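Local coordinates for protein 2-oxoglutarate carboxylase small subunit (Hydrogenobacter thermophilus, PDB 7KCT) that is the biotin-carboxylase-type small subunit of a carboxylase, has an ATP-grasp fold, and binds ADP, a bicarbonate ion and magnesium, at residues Phe11-Val16 against Val81-Ile86; Asn339-Glu344 against Pro402-Ala407; Trp115-Leu120 against Ile274-Ala279; Ile427-Asn432 against Pro453-Tyr458. All coordinates share one frame; numbering follows the deposited sequence.

Contact 1: residues Phe11-Val16 against Val81-Ile86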
# COMPACT_ATOMS: atom_id res chain seq x y z
N PHE A 11 -16.36 14.72 -15.75
CA PHE A 11 -16.48 16.01 -15.11
C PHE A 11 -15.16 16.79 -15.12
O PHE A 11 -14.12 16.22 -15.00
CB PHE A 11 -16.87 15.85 -13.64
CG PHE A 11 -18.04 14.96 -13.42
CD1 PHE A 11 -19.26 15.31 -13.86
CD2 PHE A 11 -17.89 13.79 -12.77
CE1 PHE A 11 -20.33 14.51 -13.64
CE2 PHE A 11 -18.95 12.97 -12.56
CZ PHE A 11 -20.17 13.33 -12.99
N LYS A 12 -15.22 18.09 -15.26
CA LYS A 12 -14.04 18.89 -15.19
C LYS A 12 -13.75 19.20 -13.74
O LYS A 12 -12.63 19.33 -13.39
CB LYS A 12 -14.23 20.20 -15.92
CG LYS A 12 -14.01 20.16 -17.41
CD LYS A 12 -14.72 21.33 -18.05
CE LYS A 12 -14.72 21.27 -19.57
NZ LYS A 12 -13.98 22.42 -20.13
N LYS A 13 -14.77 19.31 -12.91
CA LYS A 13 -14.55 19.65 -11.52
C LYS A 13 -15.57 18.97 -10.58
O LYS A 13 -16.72 18.93 -10.89
CB LYS A 13 -14.63 21.16 -11.34
CG LYS A 13 -14.34 21.65 -9.95
CD LYS A 13 -14.47 23.15 -9.81
CE LYS A 13 -13.44 23.86 -10.65
NZ LYS A 13 -13.35 25.27 -10.31
N VAL A 14 -15.10 18.41 -9.46
CA VAL A 14 -15.95 17.73 -8.48
C VAL A 14 -15.72 18.39 -7.13
O VAL A 14 -14.57 18.58 -6.71
CB VAL A 14 -15.63 16.22 -8.39
CG1 VAL A 14 -16.36 15.55 -7.20
CG2 VAL A 14 -15.92 15.55 -9.67
N LEU A 15 -16.82 18.70 -6.44
CA LEU A 15 -16.80 19.11 -5.04
C LEU A 15 -17.02 17.89 -4.12
O LEU A 15 -17.94 17.07 -4.35
CB LEU A 15 -17.86 20.19 -4.84
CG LEU A 15 -17.94 20.86 -3.46
CD1 LEU A 15 -18.58 22.26 -3.46
CD2 LEU A 15 -18.65 20.02 -2.40
N VAL A 16 -16.16 17.76 -3.11
CA VAL A 16 -16.18 16.65 -2.16
C VAL A 16 -16.83 17.20 -0.90
O VAL A 16 -16.25 18.05 -0.23
CB VAL A 16 -14.76 16.15 -1.89
CG1 VAL A 16 -14.79 15.03 -0.94
CG2 VAL A 16 -14.05 15.77 -3.23
N VAL A 81 -18.51 27.90 -8.10
CA VAL A 81 -17.16 27.59 -8.58
C VAL A 81 -17.17 26.74 -9.84
O VAL A 81 -16.10 26.36 -10.32
CB VAL A 81 -16.32 26.90 -7.48
CG1 VAL A 81 -16.35 27.71 -6.19
CG2 VAL A 81 -16.78 25.49 -7.22
N GLY A 82 -18.33 26.44 -10.38
CA GLY A 82 -18.42 25.60 -11.56
C GLY A 82 -18.12 24.12 -11.38
O GLY A 82 -17.71 23.47 -12.34
N ALA A 83 -18.34 23.56 -10.18
CA ALA A 83 -18.28 22.11 -10.01
C ALA A 83 -19.49 21.48 -10.68
O ALA A 83 -20.62 21.91 -10.46
CB ALA A 83 -18.24 21.72 -8.52
N GLU A 84 -19.27 20.43 -11.46
CA GLU A 84 -20.36 19.77 -12.17
C GLU A 84 -20.99 18.64 -11.36
O GLU A 84 -22.07 18.15 -11.73
CB GLU A 84 -19.83 19.27 -13.53
CG GLU A 84 -19.11 20.42 -14.33
CD GLU A 84 -18.39 19.99 -15.62
OE1 GLU A 84 -17.88 18.86 -15.67
OE2 GLU A 84 -18.30 20.82 -16.57
N ALA A 85 -20.34 18.21 -10.28
CA ALA A 85 -20.75 17.03 -9.54
C ALA A 85 -20.24 17.15 -8.12
O ALA A 85 -19.24 17.84 -7.85
CB ALA A 85 -20.23 15.73 -10.19
N ILE A 86 -20.94 16.47 -7.22
CA ILE A 86 -20.65 16.47 -5.79
C ILE A 86 -20.54 15.03 -5.33
O ILE A 86 -21.44 14.21 -5.59
CB ILE A 86 -21.72 17.19 -4.95
CG1 ILE A 86 -21.76 18.68 -5.23
CG2 ILE A 86 -21.50 17.08 -3.41
CD1 ILE A 86 -22.80 19.46 -4.48
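The clearest bump and hollow here are the methyl of A85 and the flat face of the F11 ring. A85 CB sits over the middle of the ring, 3.6 Å from its centroid and 8° off the ring normal, a CH-pi contact. E84 CB comes in obliquely beside it, at F11 CD1. From there the E84 chain runs past the ring with its carboxylate plane steeply turned against it. Its OE1 accepts the backbone N-H of K12 at 2.8 Å between K12 N and E84 OE1. The bond is nearly straight (164°), but the donor stands above the carboxylate plane.

On the other flank K13 lies along the turn that follows helix 71-81. CB and CG pass over A83 CA. A bend at chi3 (-64°) then brings K13 NZ to within 3.0 Å of V81 O, in the carbonyl plane. NZ also forms a salt bridge with E56. G82, at positive phi, ends the helix in a Schellman motif. A83 CB fills the hollow beside L15, 4.0 Å from L15 CB.

Two backbone-to-backbone hydrogen bonds join the segments. E84 N donates to K13 O at 3.0 Å, and L15 N donates to A85 O at 2.9 Å. L15 and I86 form a parallel bridge, and their side chains share one face of the sheet.

Strand 13-16 runs between strands 36-41 and 85-87 in the five-stranded parallel sheet of the biotin carboxylase N-terminal domain. L15 and I86 face helix 71-81, while V14 and V16 pack on helix 20-32.

Contact 2: residues Asn339-Glu344 against Pro402-Ala407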
# COMPACT_ATOMS: atom_id res chain seq x y z
N ASN A 339 -9.89 -13.02 -5.01
CA ASN A 339 -8.51 -13.49 -4.89
C ASN A 339 -8.01 -13.18 -3.49
O ASN A 339 -7.82 -12.02 -3.13
CB ASN A 339 -7.66 -12.79 -5.97
CG ASN A 339 -6.19 -13.17 -5.91
OD1 ASN A 339 -5.83 -14.28 -5.58
ND2 ASN A 339 -5.33 -12.23 -6.31
N GLY A 340 -7.83 -14.24 -2.68
CA GLY A 340 -7.19 -14.08 -1.40
C GLY A 340 -8.07 -13.45 -0.34
O GLY A 340 -9.30 -13.51 -0.36
N TYR A 341 -7.40 -12.85 0.64
CA TYR A 341 -8.05 -12.37 1.84
C TYR A 341 -7.50 -11.00 2.21
O TYR A 341 -6.30 -10.77 2.08
CB TYR A 341 -7.80 -13.33 3.01
CG TYR A 341 -8.48 -14.65 2.88
CD1 TYR A 341 -7.86 -15.71 2.23
CD2 TYR A 341 -9.76 -14.84 3.38
CE1 TYR A 341 -8.50 -16.93 2.10
CE2 TYR A 341 -10.41 -16.06 3.24
CZ TYR A 341 -9.79 -17.09 2.59
OH TYR A 341 -10.43 -18.30 2.45
N SER A 342 -8.37 -10.14 2.72
CA SER A 342 -8.05 -8.78 3.09
C SER A 342 -8.72 -8.46 4.41
O SER A 342 -9.85 -8.88 4.65
CB SER A 342 -8.47 -7.82 1.97
OG SER A 342 -8.30 -6.46 2.35
N ILE A 343 -8.03 -7.72 5.25
CA ILE A 343 -8.50 -7.33 6.56
C ILE A 343 -8.27 -5.83 6.69
O ILE A 343 -7.21 -5.33 6.30
CB ILE A 343 -7.75 -8.09 7.68
CG1 ILE A 343 -7.79 -9.60 7.50
CG2 ILE A 343 -8.33 -7.79 9.04
CD1 ILE A 343 -6.95 -10.39 8.54
N GLU A 344 -9.25 -5.14 7.26
CA GLU A 344 -9.18 -3.74 7.59
C GLU A 344 -9.40 -3.56 9.08
O GLU A 344 -10.35 -4.09 9.66
CB GLU A 344 -10.24 -2.92 6.80
CG GLU A 344 -10.46 -1.48 7.38
CD GLU A 344 -11.42 -0.62 6.55
OE1 GLU A 344 -12.58 -0.32 6.97
OE2 GLU A 344 -11.00 -0.19 5.48
N PRO A 402 -2.54 -13.95 0.17
CA PRO A 402 -3.23 -15.06 -0.53
C PRO A 402 -3.99 -15.97 0.43
O PRO A 402 -5.02 -16.53 0.05
CB PRO A 402 -2.10 -15.82 -1.25
CG PRO A 402 -0.87 -14.85 -1.18
CD PRO A 402 -1.08 -14.09 0.12
N LEU A 403 -3.53 -16.10 1.67
CA LEU A 403 -4.13 -17.00 2.64
C LEU A 403 -4.55 -16.21 3.87
O LEU A 403 -3.92 -15.21 4.23
CB LEU A 403 -3.14 -18.09 3.08
CG LEU A 403 -2.45 -18.88 1.97
CD1 LEU A 403 -1.34 -19.76 2.52
CD2 LEU A 403 -3.48 -19.73 1.20
N TRP A 404 -5.56 -16.74 4.57
CA TRP A 404 -6.12 -16.08 5.76
C TRP A 404 -5.07 -15.86 6.85
O TRP A 404 -4.98 -14.77 7.45
CB TRP A 404 -7.29 -16.93 6.31
CG TRP A 404 -7.72 -16.51 7.66
CD1 TRP A 404 -7.57 -17.22 8.82
CD2 TRP A 404 -8.38 -15.30 8.02
NE1 TRP A 404 -8.06 -16.50 9.89
CE2 TRP A 404 -8.58 -15.32 9.42
CE3 TRP A 404 -8.80 -14.18 7.29
CZ2 TRP A 404 -9.16 -14.26 10.10
CZ3 TRP A 404 -9.38 -13.16 7.96
CH2 TRP A 404 -9.54 -13.19 9.36
N GLU A 405 -4.30 -16.91 7.17
CA GLU A 405 -3.32 -16.86 8.26
C GLU A 405 -2.22 -15.83 7.98
O GLU A 405 -1.72 -15.20 8.91
CB GLU A 405 -2.69 -18.25 8.48
CG GLU A 405 -3.62 -19.34 9.00
CD GLU A 405 -4.51 -19.99 7.93
OE1 GLU A 405 -4.28 -19.79 6.70
OE2 GLU A 405 -5.45 -20.70 8.34
N VAL A 406 -1.79 -15.71 6.73
CA VAL A 406 -0.79 -14.73 6.35
C VAL A 406 -1.37 -13.32 6.45
O VAL A 406 -0.65 -12.37 6.77
CB VAL A 406 -0.27 -15.05 4.93
CG1 VAL A 406 0.90 -14.09 4.52
CG2 VAL A 406 0.12 -16.57 4.87
N ALA A 407 -2.67 -13.17 6.16
CA ALA A 407 -3.31 -11.87 6.27
C ALA A 407 -3.35 -11.42 7.72
O ALA A 407 -3.05 -10.26 8.03
CB ALA A 407 -4.72 -11.94 5.68
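The Y341 ring packs against the first turn of helix 404-417, with its face turned to W404. W404 CB stands over the ring centre, 4.2 Å from the centroid and 5° off the normal, which makes a CH-pi contact. The two aromatic side chains cross at about a right angle. The closest approach is at one corner of the phenol ring, where Y341 CD1 lies 3.4 Å from W404 N. P402 O comes to the edge of the same ring, near its plane.

I343, two residues on and on the same side of the strand, fills the next hollow. Its CG1 is anti to the carbonyl carbon and chi2 is extended (175°), so the tip reaches the helix. There I343 CD1 meets the indole at W404 CZ3, 3.7 Å away. The same methyl touches A407 CB at 3.9 Å. A407 CB also faces Y341 CB at 4.3 Å, so it sits between the two strand side chains. W404 NE1 donates its hydrogen bond to R440 O.

The other end is looser. P402 and L403 are exposed, and their CB atoms point away from the strand. There G340, at positive phi, brings its CA to 3.6 Å from P402 O, a CA-H...O contact. No hydrogen bond joins the two segments. L403 is the N-cap residue, and its O accepts A407 N in the first turn.

Strand 393-401 pairs antiparallel with strand 341-351 and leads through P402 and L403 into this helix, which lies against strand 341-351: a helix laid on an antiparallel sheet in the biotin carboxylase C-terminal domain.

Contact 3: residues Trp115-Leu120 against Ile274-Ala279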
# COMPACT_ATOMS: atom_id res chain seq x y z
N TRP A 115 -32.04 10.04 -6.00
CA TRP A 115 -32.61 10.45 -4.74
C TRP A 115 -33.91 9.71 -4.37
O TRP A 115 -34.22 9.67 -3.20
CB TRP A 115 -32.89 11.95 -4.72
CG TRP A 115 -34.00 12.40 -5.64
CD1 TRP A 115 -33.87 12.83 -6.93
CD2 TRP A 115 -35.40 12.47 -5.33
NE1 TRP A 115 -35.11 13.17 -7.45
CE2 TRP A 115 -36.06 12.96 -6.49
CE3 TRP A 115 -36.17 12.19 -4.20
CZ2 TRP A 115 -37.45 13.15 -6.54
CZ3 TRP A 115 -37.54 12.38 -4.26
CH2 TRP A 115 -38.16 12.87 -5.42
N LYS A 116 -34.68 9.16 -5.29
CA LYS A 116 -35.88 8.44 -4.91
C LYS A 116 -35.56 7.13 -4.22
O LYS A 116 -36.35 6.65 -3.40
CB LYS A 116 -36.71 8.12 -6.13
CG LYS A 116 -37.51 9.21 -6.73
CD LYS A 116 -38.21 8.57 -7.94
CE LYS A 116 -38.53 9.65 -8.98
NZ LYS A 116 -39.94 9.52 -9.44
N VAL A 117 -34.49 6.46 -4.65
CA VAL A 117 -34.08 5.22 -3.99
C VAL A 117 -33.50 5.50 -2.61
O VAL A 117 -33.71 4.74 -1.65
CB VAL A 117 -33.09 4.43 -4.85
CG1 VAL A 117 -32.85 3.06 -4.24
CG2 VAL A 117 -33.63 4.29 -6.23
N ILE A 118 -32.78 6.61 -2.46
CA ILE A 118 -32.30 7.01 -1.15
C ILE A 118 -33.48 7.16 -0.19
O ILE A 118 -33.48 6.65 0.94
CB ILE A 118 -31.49 8.31 -1.27
CG1 ILE A 118 -30.19 8.05 -2.06
CG2 ILE A 118 -31.21 8.87 0.08
CD1 ILE A 118 -29.34 9.27 -2.26
N GLU A 119 -34.52 7.88 -0.64
CA GLU A 119 -35.69 8.08 0.20
C GLU A 119 -36.42 6.77 0.47
O GLU A 119 -36.93 6.54 1.57
CB GLU A 119 -36.61 9.05 -0.49
CG GLU A 119 -37.55 9.84 0.37
CD GLU A 119 -38.18 10.89 -0.53
OE1 GLU A 119 -38.84 10.47 -1.50
OE2 GLU A 119 -37.93 12.10 -0.32
N LEU A 120 -36.54 5.92 -0.53
CA LEU A 120 -37.22 4.65 -0.34
C LEU A 120 -36.53 3.79 0.73
O LEU A 120 -37.20 3.22 1.60
CB LEU A 120 -37.26 3.91 -1.66
CG LEU A 120 -37.83 2.50 -1.63
CD1 LEU A 120 -39.35 2.51 -1.41
CD2 LEU A 120 -37.45 1.70 -2.89
N ILE A 274 -35.30 -2.12 -7.72
CA ILE A 274 -35.53 -0.75 -7.25
C ILE A 274 -34.74 0.26 -8.09
O ILE A 274 -34.63 1.43 -7.71
CB ILE A 274 -35.20 -0.60 -5.75
CG1 ILE A 274 -33.72 -0.84 -5.47
CG2 ILE A 274 -36.05 -1.52 -4.90
CD1 ILE A 274 -33.33 -0.58 -4.02
N GLY A 275 -34.18 -0.18 -9.20
CA GLY A 275 -33.37 0.67 -10.05
C GLY A 275 -32.17 1.28 -9.35
O GLY A 275 -31.98 2.50 -9.42
N TYR A 276 -31.35 0.46 -8.70
CA TYR A 276 -30.17 0.95 -7.98
C TYR A 276 -29.04 1.15 -8.98
O TYR A 276 -28.81 0.31 -9.84
CB TYR A 276 -29.72 -0.03 -6.87
CG TYR A 276 -28.85 0.67 -5.83
CD1 TYR A 276 -29.41 1.42 -4.84
CD2 TYR A 276 -27.45 0.59 -5.86
CE1 TYR A 276 -28.66 2.10 -3.94
CE2 TYR A 276 -26.67 1.28 -4.90
CZ TYR A 276 -27.30 2.04 -3.97
OH TYR A 276 -26.64 2.77 -2.98
N TYR A 277 -28.28 2.24 -8.82
CA TYR A 277 -26.99 2.39 -9.48
C TYR A 277 -26.04 3.13 -8.53
O TYR A 277 -26.45 3.64 -7.49
CB TYR A 277 -27.09 3.10 -10.86
CG TYR A 277 -27.84 4.43 -10.90
CD1 TYR A 277 -27.29 5.57 -10.32
CD2 TYR A 277 -29.06 4.56 -11.60
CE1 TYR A 277 -27.95 6.79 -10.37
CE2 TYR A 277 -29.74 5.80 -11.65
CZ TYR A 277 -29.18 6.90 -11.04
OH TYR A 277 -29.82 8.13 -11.07
N SER A 278 -24.76 3.15 -8.90
CA SER A 278 -23.68 3.65 -8.05
C SER A 278 -23.39 2.51 -7.08
O SER A 278 -23.80 1.36 -7.32
CB SER A 278 -24.01 4.93 -7.30
OG SER A 278 -22.79 5.45 -6.76
N ALA A 279 -22.71 2.81 -5.98
CA ALA A 279 -22.33 1.84 -4.98
C ALA A 279 -23.38 1.82 -3.88
O ALA A 279 -23.99 2.84 -3.54
CB ALA A 279 -20.96 2.15 -4.37
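A Schellman motif that ends helix 257-273 forms one side of this contact, and the short helix 115-120 forms the other. I274 is the first residue to leave helical geometry. G275 follows at positive phi (58°) and turns the chain off the helix axis. V117 carries most of the contact, and its two methyls meet different partners. CG2 points at the backbone of the turn: V117 CG2 is 3.4 Å from I274 O and 4.0 Å from G275 O. CG1 meets side chains. It lies 3.7 Å from I274 CD1, and the two residues cross at about a right angle. On its other flank V117 CG1 touches the edge of the Y276 ring at CD1, 3.9 Å away and near the ring plane.

I274 has CG1 in the crowded position between the backbone N and the carbonyl carbon (chi1 64°). Its CG2 is left to meet the next turn of the helix, with I274 CG2 4.0 Å from L120 CD2. The contact thus joins the N-terminal domain to the ATP-grasp domain, in whose four-stranded antiparallel sheet strand 278-286 lies. No hydrogen bond crosses between the segments. The polar tip of Y276 is used within its own segment: Y276 OH donates to A279 O at 2.7 Å, from above the carbonyl plane. The Y276 ring also packs on P113, V221 and T299, and its side chain is about 12 Å from a bound ADP. At the end of helix 115-120, E119 O and L120 O accept hydrogen bonds from R126, a residue of the bicarbonate pocket.

Contact 4: residues Ile427-Asn432 against Pro453-Tyr458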
# COMPACT_ATOMS: atom_id res chain seq x y z
N ILE A 427 -5.05 0.76 18.61
CA ILE A 427 -3.99 -0.10 18.08
C ILE A 427 -3.66 -1.25 19.04
O ILE A 427 -3.63 -2.41 18.60
CB ILE A 427 -2.76 0.73 17.70
CG1 ILE A 427 -3.07 1.52 16.44
CG2 ILE A 427 -1.53 -0.17 17.53
CD1 ILE A 427 -2.02 2.60 16.10
N PRO A 428 -3.40 -1.01 20.32
CA PRO A 428 -3.05 -2.16 21.18
C PRO A 428 -4.16 -3.23 21.25
O PRO A 428 -3.87 -4.43 21.24
CB PRO A 428 -2.79 -1.52 22.54
CG PRO A 428 -2.52 -0.02 22.26
CD PRO A 428 -3.31 0.29 21.01
N LEU A 429 -5.42 -2.81 21.32
CA LEU A 429 -6.51 -3.80 21.27
C LEU A 429 -6.49 -4.57 19.97
O LEU A 429 -6.69 -5.79 19.96
CB LEU A 429 -7.86 -3.09 21.46
CG LEU A 429 -9.11 -3.92 21.17
CD1 LEU A 429 -9.44 -4.74 22.42
CD2 LEU A 429 -10.25 -3.02 20.78
N LEU A 430 -6.29 -3.88 18.85
CA LEU A 430 -6.31 -4.58 17.57
C LEU A 430 -5.19 -5.60 17.47
O LEU A 430 -5.36 -6.68 16.87
CB LEU A 430 -6.24 -3.55 16.44
CG LEU A 430 -7.44 -2.59 16.38
CD1 LEU A 430 -7.13 -1.41 15.49
CD2 LEU A 430 -8.70 -3.33 15.90
N ILE A 431 -4.02 -5.28 18.03
CA ILE A 431 -2.92 -6.24 18.02
C ILE A 431 -3.33 -7.52 18.73
O ILE A 431 -3.05 -8.64 18.27
CB ILE A 431 -1.66 -5.61 18.66
CG1 ILE A 431 -1.08 -4.51 17.76
CG2 ILE A 431 -0.63 -6.67 18.95
CD1 ILE A 431 -0.08 -3.59 18.46
N ASN A 432 -4.02 -7.38 19.87
CA ASN A 432 -4.40 -8.56 20.65
C ASN A 432 -5.44 -9.40 19.91
O ASN A 432 -5.46 -10.63 20.06
CB ASN A 432 -4.94 -8.14 22.02
CG ASN A 432 -3.83 -7.77 23.01
OD1 ASN A 432 -2.69 -8.14 22.83
ND2 ASN A 432 -4.18 -7.06 24.05
N PRO A 453 -12.48 -10.79 27.03
CA PRO A 453 -11.95 -9.68 27.83
C PRO A 453 -10.42 -9.61 27.78
O PRO A 453 -9.85 -8.54 28.05
CB PRO A 453 -12.49 -9.98 29.24
CG PRO A 453 -12.62 -11.45 29.29
CD PRO A 453 -12.99 -11.89 27.87
N HIS A 454 -9.78 -10.69 27.41
CA HIS A 454 -8.32 -10.73 27.34
C HIS A 454 -7.74 -9.77 26.28
O HIS A 454 -6.58 -9.37 26.39
CB HIS A 454 -7.87 -12.15 27.03
CG HIS A 454 -6.39 -12.34 27.12
ND1 HIS A 454 -5.63 -11.78 28.13
CD2 HIS A 454 -5.53 -12.99 26.31
CE1 HIS A 454 -4.36 -12.11 27.95
NE2 HIS A 454 -4.27 -12.85 26.85
N VAL A 455 -8.53 -9.38 25.27
CA VAL A 455 -7.95 -8.53 24.23
C VAL A 455 -7.78 -7.12 24.76
O VAL A 455 -7.01 -6.34 24.18
CB VAL A 455 -8.74 -8.61 22.92
CG1 VAL A 455 -8.70 -10.02 22.40
CG2 VAL A 455 -10.16 -8.14 23.14
N PHE A 456 -8.43 -6.79 25.86
CA PHE A 456 -8.20 -5.51 26.52
C PHE A 456 -7.03 -5.52 27.51
O PHE A 456 -6.76 -4.48 28.13
CB PHE A 456 -9.45 -5.07 27.27
CG PHE A 456 -10.66 -4.90 26.40
CD1 PHE A 456 -11.39 -6.01 25.99
CD2 PHE A 456 -11.09 -3.64 26.01
CE1 PHE A 456 -12.55 -5.87 25.20
CE2 PHE A 456 -12.21 -3.48 25.22
CZ PHE A 456 -12.96 -4.61 24.82
N ASP A 457 -6.29 -6.61 27.64
CA ASP A 457 -5.16 -6.67 28.56
C ASP A 457 -3.92 -6.23 27.79
O ASP A 457 -3.45 -6.92 26.89
CB ASP A 457 -4.99 -8.08 29.12
CG ASP A 457 -6.19 -8.57 30.01
OD1 ASP A 457 -6.87 -7.73 30.66
OD2 ASP A 457 -6.43 -9.81 30.04
N TYR A 458 -3.41 -5.05 28.10
CA TYR A 458 -2.15 -4.63 27.49
C TYR A 458 -1.56 -3.53 28.36
O TYR A 458 -2.29 -2.85 29.09
CB TYR A 458 -2.33 -4.16 26.04
CG TYR A 458 -3.38 -3.09 25.85
CD1 TYR A 458 -3.11 -1.78 26.19
CD2 TYR A 458 -4.62 -3.39 25.30
CE1 TYR A 458 -4.07 -0.79 25.99
CE2 TYR A 458 -5.57 -2.42 25.09
CZ TYR A 458 -5.29 -1.12 25.43
OH TYR A 458 -6.24 -0.15 25.24
O HOH W 1 -6.18 -0.14 22.25
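N432 reaches out of helix 427-435 to hold the loop that passes alongside. Its CB packs on V455, with N432 CB 3.5 Å from V455 O and 3.9 Å from V455 CB. CG is anti to the carbonyl carbon (chi1 -78°), so the amide points into the bend of the loop. At the tip ND2 donates twice. The bond from N432 ND2 to V455 O is 2.9 Å long and almost straight (173°), with the acceptor in the amide plane. The one from N432 ND2 to D457 O is also 2.9 Å but more bent (132°). ND2 also lies at the edge of the Y458 ring.

P428 CB covers one face of that ring, 3.5 Å from the Y458 centroid. A water bridges Y458 OH and L429 N. L429 CD1 sits over the face of F456 and 3.5 Å from V455 CG2. H454 ND1 donates to D457 OD2 within the loop. F456 and Y458 rest on P352, and K353 makes a cation-pi contact with Y458.

Residues 453-456 form a 3-10 segment in the loop after helix 448-451. Helix 427-435 belongs to the biotin carboxylase C-terminal domain, where L430 packs on strands 341-351 and 244-250 and on helix 404-417.

How the contacts relate
All four contacts are partly buried, but they hold different elements. Contact 1 has the most buried residues, six of eleven touching. The P402 and L403 end of contact 2 and the H454 and D457 part of contact 4 are exposed. Contact 1 joins two neighbouring strands of a parallel sheet, so backbone bonds set its register; K13 and E84 add polar bonds to backbone atoms. Contacts 2 and 3 each set a helix against another element without a hydrogen bond across. Contact 2 is aromatic and aliphatic; contact 3 is small and apolar, mostly aliphatic with one ring edge, and between domains. Contact 4 fixes a loop to a helix through one amide and two CH-pi contacts. Contacts 2 and 4 are linked through strand 341-351.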